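Local structure of putative D-tyrosyl-tRNA(Tyr) deacylase 2 (Leishmania major, 1TC5) at residues 16-22 / 181-187; 32-36 / 157-163; 62-66 / 132-137; 122-126 / 171-175. The protein probably hydrolyses D-tyrosyl-tRNA(Tyr) to D-tyrosine and free tRNA, which may protect the cell from harmful effects of D-tyrosine. All blocks are in the same frame, centred on the assembly; numbering follows the deposited sequence.

Interaction 1: 16-22 / 181-187; sequences QAMDQGH and RFESEGP
Asp-19 and Gln-20 both turn their backbone N-H to Glu-183 O, at 2.9 Å from Asp-19 N and 3.2 Å from Gln-20 N, which makes a classic beta bulge where strands 10-18 and 20-24 meet. From there strands 20-24 and 180-184 run antiparallel, with Gln-20 paired to Glu-183 and His-22 to Arg-181, both as hydrogen-bonded pairs. On the face of these four side chains, the carboxylate of Glu-183 lies beside the aliphatic part of Gln-20, OE1 3.6 Å from its CG, and one water joins Glu-183 OE1 to Asp-19 OD2. Arg-181 NH1 sits over the His-22 ring, toward its rim. From the other face Phe-182, its CG anti to the backbone N (chi1 179°), brings its ring against residues 16-18; Met-18 CB lies at the ring edge, 3.8 Å from Phe-182 CE1, and CZ nears Ala-17 O. That carbonyl accepts from Ser-184 OG at 2.7 Å, while the same OG takes the N-H of Gly-186 in an ST turn. The turn brings Pro-187 O to Ala-17 N, 2.8 Å away in a nearly straight bond (174°). Strand 20-24 lies between strands 31-34 and 180-184, and residues 181-184 pair antiparallel with a strand of the second subunit, carrying the sheet across the dimer interface.

Interaction 2: 32-36 / 157-163; sequences VRAGR and PKAEGWI
Arg-33 carries this contact, reaching from strand 31-34 into the loop 157-163 and giving up far more surface than any other residue. Its guanidinium grips Gly-161 O end-on with two nitrogens, NH1 at 3.0 Å and NH2 at 2.9 Å from that oxygen, which lies practically in the guanidinium plane. NH1 also donates to Lys-158 O at 2.6 Å, a short bond in which the nitrogen stands above the carbonyl plane. A bend at chi3 (64°) turns the head out of the line of the chain, and CD passes 3.3 Å from Lys-158 O on the way.

Ile-163 comes second in buried surface and packs against one face of the guanidinium. Its CG2 lies 3.6 Å from Arg-33 NH1, while CD1 reaches back to Arg-33 CB at 3.8 Å, so one branched side chain follows the arginine along much of its length. The loop is braced from within by Lys-158 NZ, which donates to Trp-162 O at 2.7 Å. At Gly-35, third in surface, the backbone runs past Ile-163 O, and one water joins that oxygen to Arg-36 N. Ile-163 O also accepts a hydrogen bond from Gln-20 NE2 of strand 20-24.

The loop thus holds a cationic head through carbonyl oxygens rather than a carboxylate. Their partial charges probably stabilise the positive guanidinium, helping to offset the nearby ammonium of Lys-158.

Interaction 3: 62-66 / 132-137; sequences VGVLL and FVRVAR
Val-62 and Leu-66, one turn apart on helix 55-67, present their methyl groups to the last turn of helix 119-136. Both branches of Val-62 take part. With CG1 anti to the backbone N (chi1 170°), CG2 points to Phe-132 CB at 3.8 Å and to Val-133 CG2 at 4.0 Å, while CG1 extends toward Ala-136 CB, 4.4 Å away. Phe-132 offers just its CB here; its ring leads off, and the side chain also touches Asp-55, Leu-58 and Arg-59 of helix 55-67. Leu-66 has CG anti to the carbonyl carbon (chi1 -57°) and an extended chi2, which spread its two methyls over neighbouring residues: CD1 presses on Ala-136 CB at a tight 3.4 Å, and CD2 meets Arg-137 CD at 4.1 Å. The arginine chain folds at chi2 and chi3, which lays CD against the leucine while the guanidinium turns away to the carbonyl oxygens of Leu-86, Cys-89 and Met-92. Leu-65 CD2 adds a looser contact with Val-133 CG2. Ile-94 of strand 93-98 touches Leu-66, Val-133 and Arg-137 alike. The short helical segments, inclined at 50° with axes 10.8 Å apart, form an apolar helix-helix interface over a beta sheet, a layered alpha/beta arrangement.

Interaction 4: 122-126 / 171-175; sequences GAALY and SGTFG
An aromatic contact with a single hydrogen bond joins helix 119-136 to the loop that follows strand 169-171. It is carried by Tyr-126 and Phe-174, the two residues that bury the most surface here, and Ala-123 completes it one turn earlier on the helix.

The ring of Phe-174 lies against the helix backbone. Ala-123 CA stands over its face, 3.7 Å from the ring centroid and 18° off the normal, a CH-pi contact, while Ala-123 CB touches CE2 of the same ring at 3.5 Å. The ring tip goes deeper: CZ of Phe-174 comes to 3.4 Å from Ala-123 N, beside the carbonyl carbon of Gly-122. Next to it, the Tyr-126 and Phe-174 side chains run past one another from opposite ends, their ring planes inclined obliquely at 33° and Tyr-126 CD2 3.7 Å from Phe-174 CD1.

Tyr-126 extends from the helix toward the loop backbone, its chi1 of 174° placing CG opposite the backbone N. There its hydroxyl donates to Gly-172 O across 2.8 Å, the oxygen lying at the edge of the tyrosine ring, and OH also packs on Ser-171 CB at 3.4 Å.

On the sheet side, Tyr-126 rests on Ile-42 and Phe-44 of strand 37-45 and on Ile-96 and Pro-98 of strand 93-98. Pro-98 also touches Phe-174, so the helix, the loop and these two strands meet around the aromatic pair.

In the fold
From the N terminus, strands 10-18 and 20-24 enter interaction 1, which closes the widest loop by bringing back residues 181-187; the other three contacts all fall within it. Strand 31-34 then opens interaction 2, whose loop encloses interaction 3 and crosses interaction 4. Interactions 3 and 4 cross as well, and both use helix 119-136, at different turns: one joins it to helix 55-67, the other to the loop after strand 169-171. Interactions 1 and 2 touch directly, through neighbouring strands of the three-stranded sheet and Gln-20 with Ile-163. Together they join the three-stranded sheet to strand 10-18 and to the loop 157-163, and the two helices to each other and to the chain leaving edge strand 169-171.

Interaction 1: 16-22 / 181-187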
loop_
_atom_site.group_PDB
_atom_site.type_symbol
_atom_site.label_atom_id
_atom_site.label_comp_id
_atom_site.label_asym_id
_atom_site.label_seq_id
_atom_site.Cartn_x
_atom_site.Cartn_y
_atom_site.Cartn_z
ATOM N N GLN A 16 0.949 -1.315 6.500
ATOM C CA GLN A 16 2.275 -0.771 6.181
ATOM C C GLN A 16 2.855 -0.053 7.393
ATOM O O GLN A 16 2.116 0.596 8.167
ATOM C CB GLN A 16 2.209 0.251 5.038
ATOM C CG GLN A 16 1.767 -0.269 3.691
ATOM C CD GLN A 16 1.748 0.814 2.619
ATOM O OE1 GLN A 16 2.806 1.213 2.125
ATOM N NE2 GLN A 16 0.549 1.265 2.234
ATOM N N ALA A 17 4.165 -0.221 7.572
ATOM C CA ALA A 17 4.940 0.514 8.586
ATOM C C ALA A 17 4.968 1.999 8.228
ATOM O O ALA A 17 5.540 2.387 7.197
ATOM C CB ALA A 17 6.361 -0.016 8.669
ATOM N N MET A 18 4.320 2.792 9.072
ATOM C CA MET A 18 4.209 4.237 8.904
ATOM C C MET A 18 5.232 4.959 9.774
ATOM O O MET A 18 5.408 4.617 10.951
ATOM C CB MET A 18 2.800 4.696 9.319
ATOM C CG MET A 18 2.541 6.212 9.171
ATOM S SD MET A 18 0.781 6.579 9.205
ATOM C CE MET A 18 0.346 6.007 10.888
ATOM N N ASP A 19 5.892 5.964 9.200
ATOM C CA ASP A 19 6.636 6.943 9.990
ATOM C C ASP A 19 5.829 8.231 10.156
ATOM O O ASP A 19 5.673 8.731 11.276
ATOM C CB ASP A 19 7.972 7.299 9.340
ATOM C CG ASP A 19 8.849 8.104 10.256
ATOM O OD1 ASP A 19 9.224 7.530 11.287
ATOM O OD2 ASP A 19 9.178 9.303 10.070
ATOM N N GLN A 20 5.329 8.753 9.031
ATOM C CA GLN A 20 4.430 9.909 9.007
ATOM C C GLN A 20 3.305 9.683 7.980
ATOM O O GLN A 20 3.520 9.112 6.925
ATOM C CB GLN A 20 5.164 11.199 8.594
ATOM C CG GLN A 20 6.334 11.646 9.468
ATOM C CD GLN A 20 5.906 12.286 10.770
ATOM O OE1 GLN A 20 5.672 13.507 10.841
ATOM N NE2 GLN A 20 5.806 11.469 11.812
ATOM N N GLY A 21 2.111 10.172 8.291
ATOM C CA GLY A 21 1.029 10.223 7.322
ATOM C C GLY A 21 0.191 11.488 7.379
ATOM O O GLY A 21 0.013 12.088 8.438
ATOM N N HIS A 22 -0.298 11.883 6.206
ATOM C CA HIS A 22 -1.288 12.944 6.009
ATOM C C HIS A 22 -2.434 12.394 5.153
ATOM O O HIS A 22 -2.211 11.918 4.038
ATOM C CB HIS A 22 -0.695 14.180 5.297
ATOM C CG HIS A 22 0.637 14.588 5.818
ATOM N ND1 HIS A 22 0.789 15.339 6.964
ATOM C CD2 HIS A 22 1.889 14.338 5.360
ATOM C CE1 HIS A 22 2.080 15.524 7.192
ATOM N NE2 HIS A 22 2.767 14.933 6.234
ATOM N N ARG A 181 -0.436 11.575 1.777
ATOM C CA ARG A 181 1.016 11.669 1.789
ATOM C C ARG A 181 1.525 10.708 2.862
ATOM O O ARG A 181 1.080 10.745 4.009
ATOM C CB ARG A 181 1.475 13.109 2.066
ATOM C CG ARG A 181 0.840 14.171 1.145
ATOM C CD ARG A 181 1.450 15.577 1.270
ATOM N NE ARG A 181 0.432 16.638 1.293
ATOM C CZ ARG A 181 0.302 17.574 2.242
ATOM N NH1 ARG A 181 1.123 17.629 3.291
ATOM N NH2 ARG A 181 -0.661 18.480 2.137
ATOM N N PHE A 182 2.458 9.843 2.475
ATOM C CA PHE A 182 2.892 8.733 3.323
ATOM C C PHE A 182 4.422 8.649 3.303
ATOM O O PHE A 182 5.020 8.681 2.234
ATOM C CB PHE A 182 2.290 7.453 2.797
ATOM C CG PHE A 182 2.681 6.244 3.562
ATOM C CD1 PHE A 182 2.228 6.059 4.866
ATOM C CD2 PHE A 182 3.494 5.265 2.973
ATOM C CE1 PHE A 182 2.577 4.912 5.577
ATOM C CE2 PHE A 182 3.840 4.114 3.683
ATOM C CZ PHE A 182 3.375 3.943 4.989
ATOM N N GLU A 183 5.036 8.582 4.491
ATOM C CA GLU A 183 6.489 8.395 4.628
ATOM C C GLU A 183 6.737 7.152 5.471
ATOM O O GLU A 183 6.109 6.956 6.519
ATOM C CB GLU A 183 7.173 9.606 5.328
ATOM C CG GLU A 183 7.079 10.931 4.579
ATOM C CD GLU A 183 7.356 12.164 5.457
ATOM O OE1 GLU A 183 8.163 12.096 6.431
ATOM O OE2 GLU A 183 6.765 13.215 5.165
ATOM N N SER A 184 7.705 6.352 5.037
ATOM C CA SER A 184 8.028 5.109 5.685
ATOM C C SER A 184 9.513 4.857 5.578
ATOM O O SER A 184 10.118 5.138 4.556
ATOM C CB SER A 184 7.218 3.991 5.034
ATOM O OG SER A 184 7.615 2.715 5.465
ATOM N N GLU A 185 10.085 4.282 6.639
ATOM C CA GLU A 185 11.455 3.771 6.600
ATOM C C GLU A 185 11.517 2.370 5.947
ATOM O O GLU A 185 12.580 1.777 5.854
ATOM C CB GLU A 185 12.021 3.701 8.028
ATOM C CG GLU A 185 12.058 5.032 8.772
ATOM C CD GLU A 185 13.080 5.989 8.174
ATOM O OE1 GLU A 185 14.283 5.665 8.221
ATOM O OE2 GLU A 185 12.685 7.047 7.632
ATOM N N GLY A 186 10.384 1.835 5.490
ATOM C CA GLY A 186 10.351 0.500 4.876
ATOM C C GLY A 186 8.970 -0.042 5.189
ATOM O O GLY A 186 8.727 -0.395 6.335
ATOM N N PRO A 187 8.031 0.015 4.234
ATOM C CA PRO A 187 6.643 -0.353 4.514
ATOM C C PRO A 187 6.437 -1.770 5.041
ATOM O O PRO A 187 5.495 -1.935 5.809
ATOM C CB PRO A 187 5.921 -0.148 3.158
ATOM C CG PRO A 187 6.795 0.812 2.395
ATOM C CD PRO A 187 8.201 0.519 2.857
HETATM O O HOH W 1 9.688 10.227 7.740
HETATM O O HOH W 2 5.409 14.723 6.451
#

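Interaction 2: 32-36 / 157-163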
loop_
_atom_site.group_PDB
_atom_site.type_symbol
_atom_site.label_atom_id
_atom_site.label_comp_id
_atom_site.label_asym_id
_atom_site.label_seq_id
_atom_site.Cartn_x
_atom_site.Cartn_y
_atom_site.Cartn_z
ATOM N N VAL A 32 -5.499 15.450 7.947
ATOM C CA VAL A 32 -5.249 15.044 9.327
ATOM C C VAL A 32 -3.975 14.190 9.363
ATOM O O VAL A 32 -3.639 13.459 8.393
ATOM C CB VAL A 32 -6.449 14.281 9.923
ATOM C CG1 VAL A 32 -7.649 15.181 9.981
ATOM C CG2 VAL A 32 -6.802 13.034 9.103
ATOM N N ARG A 33 -3.273 14.272 10.484
ATOM C CA ARG A 33 -1.934 13.748 10.579
ATOM C C ARG A 33 -1.800 12.597 11.556
ATOM O O ARG A 33 -2.472 12.552 12.611
ATOM C CB ARG A 33 -1.004 14.873 11.003
ATOM C CG ARG A 33 -0.884 15.969 9.956
ATOM C CD ARG A 33 0.298 16.863 10.219
ATOM N NE ARG A 33 1.535 16.093 10.103
ATOM C CZ ARG A 33 2.752 16.570 10.303
ATOM N NH1 ARG A 33 2.930 17.842 10.629
ATOM N NH2 ARG A 33 3.797 15.774 10.155
ATOM N N ALA A 34 -0.901 11.685 11.198
ATOM C CA ALA A 34 -0.405 10.667 12.112
ATOM C C ALA A 34 1.118 10.603 12.095
ATOM O O ALA A 34 1.758 10.889 11.078
ATOM C CB ALA A 34 -0.981 9.295 11.741
ATOM N N GLY A 35 1.689 10.209 13.236
ATOM C CA GLY A 35 3.112 9.913 13.310
ATOM C C GLY A 35 3.388 8.430 13.144
ATOM O O GLY A 35 2.695 7.725 12.402
ATOM N N ARG A 36 4.402 7.953 13.859
ATOM C CA ARG A 36 4.877 6.603 13.675
ATOM C C ARG A 36 3.849 5.590 14.142
ATOM O O ARG A 36 3.217 5.743 15.184
ATOM C CB ARG A 36 6.182 6.356 14.403
ATOM C CG ARG A 36 6.803 4.993 14.053
ATOM C CD ARG A 36 8.278 4.932 14.352
ATOM N NE ARG A 36 8.486 4.738 15.769
ATOM C CZ ARG A 36 9.162 5.540 16.598
ATOM N NH1 ARG A 36 9.739 6.668 16.211
ATOM N NH2 ARG A 36 9.259 5.184 17.856
ATOM N N PRO A 157 -2.012 18.719 15.646
ATOM C CA PRO A 157 -0.580 18.815 15.332
ATOM C C PRO A 157 -0.291 19.937 14.333
ATOM O O PRO A 157 -1.180 20.337 13.569
ATOM C CB PRO A 157 -0.261 17.458 14.671
ATOM C CG PRO A 157 -1.337 16.522 15.108
ATOM C CD PRO A 157 -2.532 17.349 15.488
ATOM N N LYS A 158 0.943 20.429 14.327
ATOM C CA LYS A 158 1.350 21.400 13.314
ATOM C C LYS A 158 1.217 20.789 11.917
ATOM O O LYS A 158 1.319 19.576 11.739
ATOM C CB LYS A 158 2.760 21.958 13.564
ATOM C CG LYS A 158 3.886 20.947 13.621
ATOM C CD LYS A 158 5.220 21.674 13.776
ATOM C CE LYS A 158 6.308 20.735 14.271
ATOM N NZ LYS A 158 6.433 19.548 13.384
ATOM N N ALA A 159 0.971 21.644 10.937
ATOM C CA ALA A 159 0.604 21.205 9.592
ATOM C C ALA A 159 1.765 20.593 8.808
ATOM O O ALA A 159 1.543 19.729 7.937
ATOM C CB ALA A 159 -0.019 22.362 8.812
ATOM N N GLU A 160 2.988 21.040 9.099
ATOM C CA GLU A 160 4.193 20.567 8.392
ATOM C C GLU A 160 5.319 20.228 9.382
ATOM O O GLU A 160 5.296 20.686 10.543
ATOM C CB GLU A 160 4.677 21.618 7.375
ATOM C CG GLU A 160 4.016 21.508 5.997
ATOM C CD GLU A 160 3.515 22.839 5.447
ATOM O OE1 GLU A 160 4.062 23.894 5.833
ATOM O OE2 GLU A 160 2.562 22.832 4.625
ATOM N N GLY A 161 6.310 19.447 8.933
ATOM C CA GLY A 161 7.427 19.085 9.802
ATOM C C GLY A 161 7.079 17.850 10.614
ATOM O O GLY A 161 5.899 17.582 10.869
ATOM N N TRP A 162 8.108 17.103 11.016
ATOM C CA TRP A 162 7.942 15.844 11.740
ATOM C C TRP A 162 7.110 16.027 12.998
ATOM O O TRP A 162 7.278 17.012 13.723
ATOM C CB TRP A 162 9.306 15.281 12.119
ATOM C CG TRP A 162 9.261 13.938 12.843
ATOM C CD1 TRP A 162 9.260 12.691 12.284
ATOM C CD2 TRP A 162 9.237 13.741 14.263
ATOM N NE1 TRP A 162 9.229 11.733 13.271
ATOM C CE2 TRP A 162 9.204 12.355 14.496
ATOM C CE3 TRP A 162 9.208 14.612 15.368
ATOM C CZ2 TRP A 162 9.176 11.811 15.786
ATOM C CZ3 TRP A 162 9.175 14.078 16.639
ATOM C CH2 TRP A 162 9.157 12.686 16.841
ATOM N N ILE A 163 6.199 15.083 13.243
ATOM C CA ILE A 163 5.470 15.010 14.517
ATOM C C ILE A 163 5.639 13.644 15.158
ATOM O O ILE A 163 5.776 12.601 14.471
ATOM C CB ILE A 163 3.938 15.309 14.408
ATOM C CG1 ILE A 163 3.223 14.334 13.466
ATOM C CG2 ILE A 163 3.693 16.769 14.033
ATOM C CD1 ILE A 163 1.723 14.448 13.560
HETATM O O HOH W 3 6.300 9.853 14.974
HETATM O O HOH W 4 8.765 8.807 13.743
#

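Interaction 3: 62-66 / 132-137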
loop_
_atom_site.group_PDB
_atom_site.type_symbol
_atom_site.label_atom_id
_atom_site.label_comp_id
_atom_site.label_asym_id
_atom_site.label_seq_id
_atom_site.Cartn_x
_atom_site.Cartn_y
_atom_site.Cartn_z
ATOM N N VAL A 62 -10.009 -6.862 14.937
ATOM C CA VAL A 62 -9.247 -5.796 15.586
ATOM C C VAL A 62 -8.144 -6.463 16.424
ATOM O O VAL A 62 -7.030 -5.981 16.468
ATOM C CB VAL A 62 -10.143 -4.885 16.461
ATOM C CG1 VAL A 62 -9.293 -3.941 17.333
ATOM C CG2 VAL A 62 -11.075 -4.067 15.608
ATOM N N GLY A 63 -8.468 -7.581 17.060
ATOM C CA GLY A 63 -7.500 -8.339 17.835
ATOM C C GLY A 63 -6.340 -8.830 16.997
ATOM O O GLY A 63 -5.195 -8.804 17.437
ATOM N N VAL A 64 -6.629 -9.272 15.777
ATOM C CA VAL A 64 -5.565 -9.694 14.865
ATOM C C VAL A 64 -4.673 -8.502 14.526
ATOM O O VAL A 64 -3.452 -8.590 14.581
ATOM C CB VAL A 64 -6.129 -10.318 13.557
ATOM C CG1 VAL A 64 -5.020 -10.489 12.478
ATOM C CG2 VAL A 64 -6.823 -11.654 13.849
ATOM N N LEU A 65 -5.291 -7.376 14.194
ATOM C CA LEU A 65 -4.550 -6.146 13.949
ATOM C C LEU A 65 -3.653 -5.716 15.116
ATOM O O LEU A 65 -2.529 -5.297 14.897
ATOM C CB LEU A 65 -5.508 -5.000 13.604
ATOM C CG LEU A 65 -4.856 -3.620 13.435
ATOM C CD1 LEU A 65 -3.872 -3.606 12.234
ATOM C CD2 LEU A 65 -5.911 -2.564 13.247
ATOM N N LEU A 66 -4.143 -5.817 16.350
ATOM C CA LEU A 66 -3.422 -5.277 17.504
ATOM C C LEU A 66 -2.537 -6.276 18.240
ATOM O O LEU A 66 -1.521 -5.877 18.800
ATOM C CB LEU A 66 -4.406 -4.612 18.483
ATOM C CG LEU A 66 -5.271 -3.498 17.899
ATOM C CD1 LEU A 66 -6.187 -2.921 19.002
ATOM C CD2 LEU A 66 -4.454 -2.393 17.235
ATOM N N PHE A 132 -14.108 0.416 17.350
ATOM C CA PHE A 132 -13.474 -0.638 18.123
ATOM C C PHE A 132 -11.983 -0.391 18.264
ATOM O O PHE A 132 -11.412 -0.701 19.288
ATOM C CB PHE A 132 -13.728 -2.013 17.492
ATOM C CG PHE A 132 -15.131 -2.548 17.680
ATOM C CD1 PHE A 132 -15.962 -2.105 18.716
ATOM C CD2 PHE A 132 -15.609 -3.545 16.830
ATOM C CE1 PHE A 132 -17.241 -2.626 18.882
ATOM C CE2 PHE A 132 -16.890 -4.068 16.990
ATOM C CZ PHE A 132 -17.704 -3.612 18.027
ATOM N N VAL A 133 -11.344 0.150 17.226
ATOM C CA VAL A 133 -9.901 0.429 17.275
ATOM C C VAL A 133 -9.652 1.582 18.249
ATOM O O VAL A 133 -8.788 1.492 19.109
ATOM C CB VAL A 133 -9.306 0.712 15.846
ATOM C CG1 VAL A 133 -7.788 1.090 15.881
ATOM C CG2 VAL A 133 -9.499 -0.505 14.947
ATOM N N ARG A 134 -10.438 2.649 18.138
ATOM C CA ARG A 134 -10.363 3.773 19.079
ATOM C C ARG A 134 -10.454 3.297 20.529
ATOM O O ARG A 134 -9.670 3.726 21.385
ATOM C CB ARG A 134 -11.505 4.785 18.850
ATOM C CG ARG A 134 -11.371 5.713 17.641
ATOM C CD ARG A 134 -12.621 6.603 17.452
ATOM N NE ARG A 134 -13.066 6.647 16.075
ATOM C CZ ARG A 134 -14.321 6.577 15.672
ATOM N NH1 ARG A 134 -15.320 6.440 16.533
ATOM N NH2 ARG A 134 -14.575 6.648 14.372
ATOM N N VAL A 135 -11.411 2.407 20.788
ATOM C CA VAL A 135 -11.663 1.913 22.140
ATOM C C VAL A 135 -10.465 1.085 22.621
ATOM O O VAL A 135 -9.997 1.275 23.742
ATOM C CB VAL A 135 -13.008 1.137 22.212
ATOM C CG1 VAL A 135 -13.183 0.417 23.541
ATOM C CG2 VAL A 135 -14.169 2.103 21.984
ATOM N N ALA A 136 -9.939 0.215 21.754
ATOM C CA ALA A 136 -8.793 -0.636 22.114
ATOM C C ALA A 136 -7.480 0.145 22.268
ATOM O O ALA A 136 -6.505 -0.371 22.821
ATOM C CB ALA A 136 -8.612 -1.768 21.082
ATOM N N ARG A 137 -7.449 1.370 21.758
ATOM C CA ARG A 137 -6.284 2.238 21.896
ATOM C C ARG A 137 -6.467 3.332 22.955
ATOM O O ARG A 137 -5.569 4.160 23.158
ATOM C CB ARG A 137 -5.906 2.838 20.528
ATOM C CG ARG A 137 -5.628 1.788 19.459
ATOM C CD ARG A 137 -4.484 0.856 19.799
ATOM N NE ARG A 137 -3.178 1.466 19.550
ATOM C CZ ARG A 137 -2.023 0.891 19.868
ATOM N NH1 ARG A 137 -2.012 -0.259 20.503
ATOM N NH2 ARG A 137 -0.873 1.478 19.571
#

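Interaction 4: 122-126 / 171-175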
loop_
_atom_site.group_PDB
_atom_site.type_symbol
_atom_site.label_atom_id
_atom_site.label_comp_id
_atom_site.label_asym_id
_atom_site.label_seq_id
_atom_site.Cartn_x
_atom_site.Cartn_y
_atom_site.Cartn_z
ATOM N N GLY A 122 -20.892 -1.564 4.102
ATOM C CA GLY A 122 -19.491 -1.215 4.249
ATOM C C GLY A 122 -19.294 0.021 5.117
ATOM O O GLY A 122 -18.358 0.079 5.896
ATOM N N ALA A 123 -20.164 1.011 4.961
ATOM C CA ALA A 123 -20.134 2.203 5.792
ATOM C C ALA A 123 -20.310 1.841 7.272
ATOM O O ALA A 123 -19.608 2.364 8.137
ATOM C CB ALA A 123 -21.252 3.195 5.349
ATOM N N ALA A 124 -21.263 0.952 7.546
ATOM C CA ALA A 124 -21.570 0.525 8.913
ATOM C C ALA A 124 -20.434 -0.277 9.527
ATOM O O ALA A 124 -20.053 -0.034 10.668
ATOM C CB ALA A 124 -22.844 -0.293 8.941
ATOM N N LEU A 125 -19.902 -1.225 8.764
ATOM C CA LEU A 125 -18.784 -2.049 9.234
ATOM C C LEU A 125 -17.542 -1.181 9.462
ATOM O O LEU A 125 -16.821 -1.362 10.441
ATOM C CB LEU A 125 -18.482 -3.186 8.253
ATOM C CG LEU A 125 -19.549 -4.297 8.123
ATOM C CD1 LEU A 125 -19.285 -5.157 6.911
ATOM C CD2 LEU A 125 -19.563 -5.164 9.361
ATOM N N TYR A 126 -17.314 -0.232 8.562
ATOM C CA TYR A 126 -16.130 0.634 8.623
ATOM C C TYR A 126 -16.177 1.514 9.861
ATOM O O TYR A 126 -15.194 1.655 10.599
ATOM C CB TYR A 126 -16.052 1.553 7.406
ATOM C CG TYR A 126 -14.935 2.568 7.481
ATOM C CD1 TYR A 126 -13.601 2.173 7.366
ATOM C CD2 TYR A 126 -15.200 3.911 7.662
ATOM C CE1 TYR A 126 -12.561 3.088 7.460
ATOM C CE2 TYR A 126 -14.167 4.832 7.739
ATOM C CZ TYR A 126 -12.852 4.420 7.635
ATOM O OH TYR A 126 -11.815 5.345 7.696
ATOM N N SER A 171 -8.723 8.141 10.983
ATOM C CA SER A 171 -9.469 7.389 9.983
ATOM C C SER A 171 -10.037 8.293 8.885
ATOM O O SER A 171 -10.469 9.432 9.127
ATOM C CB SER A 171 -10.578 6.570 10.663
ATOM O OG SER A 171 -11.364 7.389 11.507
ATOM N N GLY A 172 -10.037 7.765 7.666
ATOM C CA GLY A 172 -10.591 8.456 6.527
ATOM C C GLY A 172 -12.085 8.642 6.613
ATOM O O GLY A 172 -12.787 7.942 7.340
ATOM N N THR A 173 -12.567 9.647 5.900
ATOM C CA THR A 173 -13.998 9.894 5.761
ATOM C C THR A 173 -14.500 8.898 4.740
ATOM O O THR A 173 -14.011 8.893 3.598
ATOM C CB THR A 173 -14.188 11.348 5.284
ATOM O OG1 THR A 173 -13.618 12.240 6.262
ATOM C CG2 THR A 173 -15.676 11.749 5.216
ATOM N N PHE A 174 -15.415 8.024 5.156
ATOM C CA PHE A 174 -15.952 7.010 4.275
ATOM C C PHE A 174 -16.608 7.640 3.050
ATOM O O PHE A 174 -17.387 8.591 3.177
ATOM C CB PHE A 174 -17.007 6.168 4.991
ATOM C CG PHE A 174 -17.351 4.900 4.250
ATOM C CD1 PHE A 174 -16.452 3.847 4.223
ATOM C CD2 PHE A 174 -18.537 4.787 3.541
ATOM C CE1 PHE A 174 -16.740 2.677 3.538
ATOM C CE2 PHE A 174 -18.831 3.624 2.837
ATOM C CZ PHE A 174 -17.934 2.565 2.843
ATOM N N GLY A 175 -16.308 7.092 1.874
ATOM C CA GLY A 175 -16.906 7.544 0.622
ATOM C C GLY A 175 -16.157 8.718 0.015
ATOM O O GLY A 175 -16.465 9.102 -1.097
#